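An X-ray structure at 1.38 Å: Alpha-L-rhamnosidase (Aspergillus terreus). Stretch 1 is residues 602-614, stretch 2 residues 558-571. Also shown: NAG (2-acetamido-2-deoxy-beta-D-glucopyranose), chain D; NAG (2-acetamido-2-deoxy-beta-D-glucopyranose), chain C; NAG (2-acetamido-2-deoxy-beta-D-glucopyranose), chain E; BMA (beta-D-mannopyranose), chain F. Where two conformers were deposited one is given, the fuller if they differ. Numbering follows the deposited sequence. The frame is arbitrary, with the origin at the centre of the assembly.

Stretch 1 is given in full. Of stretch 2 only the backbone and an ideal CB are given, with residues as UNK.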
# COMPACT_ATOMS: atom_id res chain seq x y z
N SER A 602 -5.53 1.71 -25.64
CA SER A 602 -4.43 2.62 -25.37
C SER A 602 -4.79 4.08 -25.65
O SER A 602 -4.43 5.00 -24.91
CB SER A 602 -3.20 2.17 -26.15
OG SER A 602 -2.70 0.91 -25.70
N ASP A 603 -5.44 4.29 -26.80
CA ASP A 603 -5.82 5.65 -27.18
C ASP A 603 -6.85 6.22 -26.21
O ASP A 603 -6.77 7.44 -25.89
CB ASP A 603 -6.39 5.65 -28.59
CG ASP A 603 -5.35 5.47 -29.69
OD1 ASP A 603 -4.12 5.59 -29.39
OD2 ASP A 603 -5.77 5.21 -30.86
N ALA A 604 -7.76 5.36 -25.73
CA ALA A 604 -8.73 5.83 -24.72
C ALA A 604 -7.99 6.33 -23.48
O ALA A 604 -8.29 7.43 -22.97
CB ALA A 604 -9.72 4.76 -24.39
N TYR A 605 -7.00 5.54 -23.01
CA TYR A 605 -6.24 5.94 -21.85
C TYR A 605 -5.31 7.16 -22.10
O TYR A 605 -5.05 7.94 -21.17
CB TYR A 605 -5.47 4.76 -21.26
CG TYR A 605 -6.27 3.97 -20.27
CD1 TYR A 605 -7.12 2.95 -20.68
CD2 TYR A 605 -6.20 4.26 -18.92
CE1 TYR A 605 -7.85 2.20 -19.77
CE2 TYR A 605 -6.95 3.53 -18.00
CZ TYR A 605 -7.77 2.50 -18.42
OH TYR A 605 -8.51 1.79 -17.49
N LEU A 606 -4.85 7.34 -23.35
CA LEU A 606 -4.11 8.55 -23.72
C LEU A 606 -5.02 9.78 -23.54
O LEU A 606 -4.58 10.79 -22.99
CB LEU A 606 -3.57 8.43 -25.15
CG LEU A 606 -3.18 9.74 -25.83
CD1 LEU A 606 -2.06 10.44 -25.10
CD2 LEU A 606 -2.83 9.52 -27.29
N LEU A 607 -6.25 9.70 -24.04
CA LEU A 607 -7.19 10.80 -23.87
C LEU A 607 -7.43 11.05 -22.37
O LEU A 607 -7.45 12.18 -21.92
CB LEU A 607 -8.49 10.47 -24.60
CG LEU A 607 -8.61 10.95 -26.04
CD1 LEU A 607 -8.60 12.44 -26.12
CD2 LEU A 607 -7.57 10.43 -26.95
N HIS A 608 -7.63 9.96 -21.62
CA HIS A 608 -7.88 10.07 -20.17
C HIS A 608 -6.69 10.77 -19.47
O HIS A 608 -6.86 11.64 -18.59
CB HIS A 608 -8.22 8.71 -19.57
CG HIS A 608 -8.45 8.75 -18.12
ND1 HIS A 608 -9.41 9.56 -17.54
CD2 HIS A 608 -7.90 8.02 -17.14
CE1 HIS A 608 -9.41 9.34 -16.23
NE2 HIS A 608 -8.49 8.36 -15.97
N SER A 609 -5.45 10.35 -19.79
CA SER A 609 -4.30 11.02 -19.18
C SER A 609 -4.21 12.50 -19.56
O SER A 609 -3.77 13.33 -18.76
CB SER A 609 -3.04 10.29 -19.56
OG SER A 609 -2.79 9.21 -18.65
N THR A 610 -4.56 12.81 -20.83
CA THR A 610 -4.51 14.19 -21.27
C THR A 610 -5.53 15.04 -20.49
O THR A 610 -5.21 16.19 -20.10
CB THR A 610 -4.71 14.29 -22.80
OG1 THR A 610 -3.76 13.40 -23.43
CG2 THR A 610 -4.55 15.70 -23.32
N ASP A 611 -6.70 14.44 -20.26
CA ASP A 611 -7.78 15.09 -19.51
C ASP A 611 -7.34 15.32 -18.05
O ASP A 611 -7.43 16.43 -17.48
CB ASP A 611 -9.00 14.21 -19.57
CG ASP A 611 -10.28 14.81 -19.03
OD1 ASP A 611 -10.48 16.01 -19.21
OD2 ASP A 611 -11.09 14.03 -18.49
N MET A 612 -6.77 14.26 -17.44
CA MET A 612 -6.30 14.36 -16.06
C MET A 612 -5.20 15.42 -15.97
O MET A 612 -5.17 16.22 -14.99
CB MET A 612 -5.76 13.04 -15.51
CG MET A 612 -6.85 12.02 -15.16
SD MET A 612 -6.20 10.55 -14.36
CE MET A 612 -5.28 9.73 -15.66
N LEU A 613 -4.30 15.46 -16.95
CA LEU A 613 -3.19 16.42 -16.91
C LEU A 613 -3.72 17.87 -17.07
O LEU A 613 -3.22 18.77 -16.41
CB LEU A 613 -2.12 16.04 -17.94
CG LEU A 613 -0.87 16.94 -17.94
CD1 LEU A 613 -0.15 16.91 -16.58
CD2 LEU A 613 0.05 16.49 -19.06
N ALA A 614 -4.71 18.09 -17.94
CA ALA A 614 -5.38 19.39 -18.05
C ALA A 614 -5.92 19.80 -16.67
O ALA A 614 -5.71 20.93 -16.25
CB ALA A 614 -6.49 19.36 -19.07
N UNK A 558 5.54 12.41 -19.02
CA UNK A 558 4.98 11.23 -19.62
C UNK A 558 4.16 11.58 -20.87
O UNK A 558 4.33 10.97 -21.94
CB UNK A 558 4.12 10.49 -18.60
N UNK A 559 3.23 12.53 -20.72
CA UNK A 559 2.39 12.89 -21.85
C UNK A 559 3.26 13.54 -22.94
O UNK A 559 3.08 13.25 -24.13
CB UNK A 559 1.27 13.83 -21.41
N UNK A 560 4.16 14.43 -22.55
CA UNK A 560 4.89 15.21 -23.52
C UNK A 560 5.93 14.36 -24.30
O UNK A 560 6.18 14.65 -25.49
CB UNK A 560 5.58 16.38 -22.81
N UNK A 561 6.62 13.45 -23.60
CA UNK A 561 7.83 12.84 -24.14
C UNK A 561 7.89 11.31 -23.99
O UNK A 561 8.75 10.65 -24.60
CB UNK A 561 9.05 13.46 -23.45
N UNK A 562 7.07 10.76 -23.09
CA UNK A 562 7.07 9.32 -22.83
C UNK A 562 6.23 8.52 -23.82
O UNK A 562 6.69 7.56 -24.41
CB UNK A 562 6.56 9.06 -21.41
N UNK A 563 4.97 8.93 -24.00
CA UNK A 563 4.08 8.27 -24.94
C UNK A 563 4.67 8.36 -26.36
O UNK A 563 5.19 9.41 -26.74
CB UNK A 563 2.68 8.90 -24.89
N UNK A 564 4.61 7.24 -27.09
CA UNK A 564 5.11 7.14 -28.46
C UNK A 564 3.90 7.27 -29.39
O UNK A 564 3.00 6.47 -29.33
CB UNK A 564 5.86 5.83 -28.69
N UNK A 565 3.93 8.25 -30.29
CA UNK A 565 2.74 8.65 -31.01
C UNK A 565 2.88 8.39 -32.53
O UNK A 565 3.98 8.39 -33.09
CB UNK A 565 2.45 10.13 -30.75
N UNK A 566 1.72 8.19 -33.15
CA UNK A 566 1.58 8.18 -34.60
C UNK A 566 1.49 9.63 -35.13
O UNK A 566 1.62 10.61 -34.36
CB UNK A 566 0.35 7.37 -35.01
N UNK A 567 1.30 9.75 -36.45
CA UNK A 567 1.36 11.05 -37.10
C UNK A 567 0.24 12.00 -36.64
O UNK A 567 0.39 13.18 -36.82
CB UNK A 567 1.29 10.86 -38.62
N UNK A 568 -0.88 11.49 -36.14
CA UNK A 568 -1.99 12.38 -35.70
C UNK A 568 -2.03 12.50 -34.17
O UNK A 568 -2.93 13.08 -33.63
CB UNK A 568 -3.33 11.85 -36.21
N UNK A 569 -1.05 11.93 -33.47
CA UNK A 569 -0.93 12.15 -32.03
C UNK A 569 -1.49 11.04 -31.14
O UNK A 569 -1.43 11.19 -29.90
CB UNK A 569 -1.63 13.46 -31.67
N UNK A 570 -2.10 10.00 -31.73
CA UNK A 570 -2.54 8.85 -30.97
C UNK A 570 -1.33 7.92 -30.78
O UNK A 570 -0.22 8.29 -31.15
CB UNK A 570 -3.70 8.13 -31.67
N UNK A 571 -1.55 6.77 -30.18
CA UNK A 571 -0.47 5.84 -29.97
C UNK A 571 0.06 5.30 -31.30
O UNK A 571 -0.68 4.95 -32.20
CB UNK A 571 -0.93 4.69 -29.07
C1 NAG D . 1.43 20.88 -24.97
C2 NAG D . 2.78 21.26 -24.28
C3 NAG D . 3.95 20.80 -25.14
C4 NAG D . 3.77 19.32 -25.52
C5 NAG D . 2.38 18.98 -26.00
C6 NAG D . 2.13 17.48 -26.14
C7 NAG D . 2.61 23.18 -22.82
C8 NAG D . 2.73 24.66 -22.65
N2 NAG D . 2.90 22.67 -24.02
O3 NAG D . 5.18 21.02 -24.44
O4 NAG D . 4.63 18.96 -26.62
O5 NAG D . 1.35 19.52 -25.14
O6 NAG D . 1.90 16.86 -24.85
O7 NAG D . 2.18 22.47 -21.89
C1 NAG C . 5.90 18.45 -26.30
C2 NAG C . 6.37 17.62 -27.47
C3 NAG C . 7.82 17.19 -27.26
C4 NAG C . 8.69 18.40 -26.92
C5 NAG C . 8.11 19.17 -25.74
C6 NAG C . 8.89 20.46 -25.48
C7 NAG C . 4.62 16.32 -28.58
C8 NAG C . 3.84 15.04 -28.54
N2 NAG C . 5.54 16.47 -27.62
O3 NAG C . 8.31 16.55 -28.44
O4 NAG C . 9.96 17.92 -26.53
O5 NAG C . 6.77 19.54 -26.07
O6 NAG C . 8.23 21.16 -24.41
O7 NAG C . 4.39 17.19 -29.43
C1 NAG E . -11.68 17.29 -15.86
C2 NAG E . -12.49 16.05 -15.55
C3 NAG E . -13.76 16.03 -16.43
C4 NAG E . -14.50 17.35 -16.30
C5 NAG E . -13.56 18.52 -16.55
C6 NAG E . -14.23 19.87 -16.35
C7 NAG E . -11.50 13.94 -14.84
C8 NAG E . -10.64 12.79 -15.28
N2 NAG E . -11.70 14.88 -15.77
O3 NAG E . -14.59 14.95 -16.00
O4 NAG E . -15.51 17.35 -17.32
O5 NAG E . -12.46 18.42 -15.63
O6 NAG E . -14.72 20.03 -15.00
O7 NAG E . -11.94 14.03 -13.72
C1 BMA F . 11.06 18.39 -27.32
C2 BMA F . 12.36 18.35 -26.52
C3 BMA F . 13.52 18.76 -27.44
C4 BMA F . 13.55 17.89 -28.68
C5 BMA F . 12.19 17.78 -29.37
C6 BMA F . 12.17 16.63 -30.37
O2 BMA F . 12.52 17.02 -26.06
O3 BMA F . 14.78 18.58 -26.78
O4 BMA F . 14.47 18.46 -29.60
O5 BMA F . 11.14 17.54 -28.42
O6 BMA F . 10.89 16.65 -30.99

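Position 558 lies in a helix whose axis passes 10.9 Å from that of helix 602-614. Its CA-to-CB bond points sideways and no atom of stretch 1 lies within 5.5 Å of the ideal CB, so contact would require a long side chain; many residues would fit. It is Trp-558, and the indole comes nearer at its end.

At 559 the bond points toward stretch 1, and the ideal CB is 3.8 Å from CD2 of Leu-613 and 5.4 Å from OG1 of Thr-610. A compact apolar residue suits this site, and alanine, valine or isoleucine could all be considered. The residue is Val-559, chi1 t, whose CG2 packs 3.8 Å from Leu-613 CD2.

Positions 560 to 562 meet nothing of stretch 1 near their ideal CB atoms, but the sugars lie close to 560 and 561, where polar side chains would be at home. Asp-560 accepts a hydrogen bond through OD1 from O6 of NAG (chain D) at 2.7 Å. Lys-561 runs out extended, with CE 3.6 Å from O2 of BMA. Position 562 is Gly-562, with phi/psi of -83/-52 that other residues could also adopt.

At 563 the chain leaves helical phi/psi and the bond again points toward stretch 1, with the ideal CB 5.0 Å from CD1 of Leu-606. That gap calls for an apolar side chain of medium length, such as leucine, isoleucine or methionine. Ile-563 closes it, its CD1 lying 3.5 Å from Leu-606 CD1.

Position 564 is out of reach and permissive; it is Val-564. The bond at 565 points sideways, so only a long side chain could come back to stretch 1. The backbone carbonyls of 559 and 569 would favour a donor. Arg-565 serves both, NH2 to Val-559 O at 2.9 Å and NH1 to the O of 569 at 2.8 Å. NH2 also donates to water 1, which in turn donates to OG1 of Thr-610, bridging the stretches.

A type I turn spans 566 to 569. Its first position suits a short acceptor such as Asp, Asn or Ser; Asn-566 takes a hydrogen bond on OD1 from N of 568 at 3.1 Å. Positions 567 and 568 are out of reach and tolerant, and hold Asp-567 and Val-568. At 569, phi/psi of 99/-3 would jam a CB against the preceding carbonyl O, which calls for glycine: Gly-569.

The bond at 570 points sideways, with the ideal CB 3.4 Å from OD1 of Asp-603 and 4.7 Å from CD2 of Leu-606. A branched or flexible apolar chain would suit. Leu-570 places CD2 4.0 Å from Leu-606 CD2 and 4.1 Å from Leu-607 CD2.

At 571 the bond points toward stretch 1, and the backbone N donates to Asp-603 OD1 at 2.9 Å. The nearby CB of Ser-602 and flank of Leu-606 favour a flat or apolar side chain. Trp-571 lays one face of its indole against Ser-602 CB, 3.9 Å from the five-membered-ring centroid, while NE1 lies 3.2 Å from Ser-602 O.

Stretch 2 558-571: WVDKGIVRNDVGLW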
# COMPACT_ATOMS: atom_id res chain seq x y z
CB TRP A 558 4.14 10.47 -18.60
CG TRP A 558 3.29 9.39 -19.17
CD1 TRP A 558 1.93 9.38 -19.22
CD2 TRP A 558 3.70 8.16 -19.79
NE1 TRP A 558 1.46 8.24 -19.80
CE2 TRP A 558 2.54 7.46 -20.16
CE3 TRP A 558 4.94 7.56 -20.06
CZ2 TRP A 558 2.55 6.22 -20.80
CZ3 TRP A 558 4.95 6.34 -20.70
CH2 TRP A 558 3.78 5.65 -21.02
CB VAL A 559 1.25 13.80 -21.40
CG1 VAL A 559 0.43 14.34 -22.55
CG2 VAL A 559 0.35 13.02 -20.45
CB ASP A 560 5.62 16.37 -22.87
CG ASP A 560 4.70 17.47 -22.35
OD1 ASP A 560 3.47 17.47 -22.72
OD2 ASP A 560 5.25 18.34 -21.63
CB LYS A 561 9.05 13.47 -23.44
CG LYS A 561 9.21 14.96 -23.67
CD LYS A 561 10.44 15.56 -23.00
CE LYS A 561 10.51 17.06 -23.09
NZ LYS A 561 11.71 17.57 -22.38
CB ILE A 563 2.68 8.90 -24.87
CG1 ILE A 563 2.06 8.63 -23.48
CG2 ILE A 563 1.79 8.38 -25.98
CD1 ILE A 563 0.71 9.27 -23.27
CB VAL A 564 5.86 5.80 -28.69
CG1 VAL A 564 6.35 5.64 -30.12
CG2 VAL A 564 7.01 5.68 -27.75
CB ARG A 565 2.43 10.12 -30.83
CG ARG A 565 2.10 10.45 -29.37
CD ARG A 565 1.88 11.89 -29.13
NE ARG A 565 1.78 12.20 -27.73
CZ ARG A 565 0.69 12.65 -27.10
NH1 ARG A 565 -0.48 12.72 -27.73
NH2 ARG A 565 0.80 13.04 -25.85
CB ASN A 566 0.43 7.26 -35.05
CG ASN A 566 -0.96 7.83 -34.87
OD1 ASN A 566 -1.10 8.93 -34.33
ND2 ASN A 566 -1.97 7.07 -35.31
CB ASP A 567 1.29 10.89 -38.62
CG ASP A 567 0.07 10.12 -39.16
OD1 ASP A 567 -0.78 9.61 -38.34
OD2 ASP A 567 -0.05 10.03 -40.41
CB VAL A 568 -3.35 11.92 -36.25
CG1 VAL A 568 -3.39 11.95 -37.77
CG2 VAL A 568 -3.76 10.54 -35.73
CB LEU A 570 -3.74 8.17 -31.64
CG LEU A 570 -5.02 9.03 -31.71
CD1 LEU A 570 -6.10 8.29 -32.51
CD2 LEU A 570 -5.52 9.40 -30.31
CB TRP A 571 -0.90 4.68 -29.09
CG TRP A 571 -0.77 4.90 -27.61
CD1 TRP A 571 -1.73 5.30 -26.74
CD2 TRP A 571 0.41 4.73 -26.82
NE1 TRP A 571 -1.26 5.40 -25.48
CE2 TRP A 571 0.06 5.02 -25.48
CE3 TRP A 571 1.71 4.29 -27.09
CZ2 TRP A 571 0.97 4.92 -24.43
CZ3 TRP A 571 2.62 4.21 -26.06
CH2 TRP A 571 2.25 4.51 -24.75
O HOH W 1 -1.84 14.16 -25.44
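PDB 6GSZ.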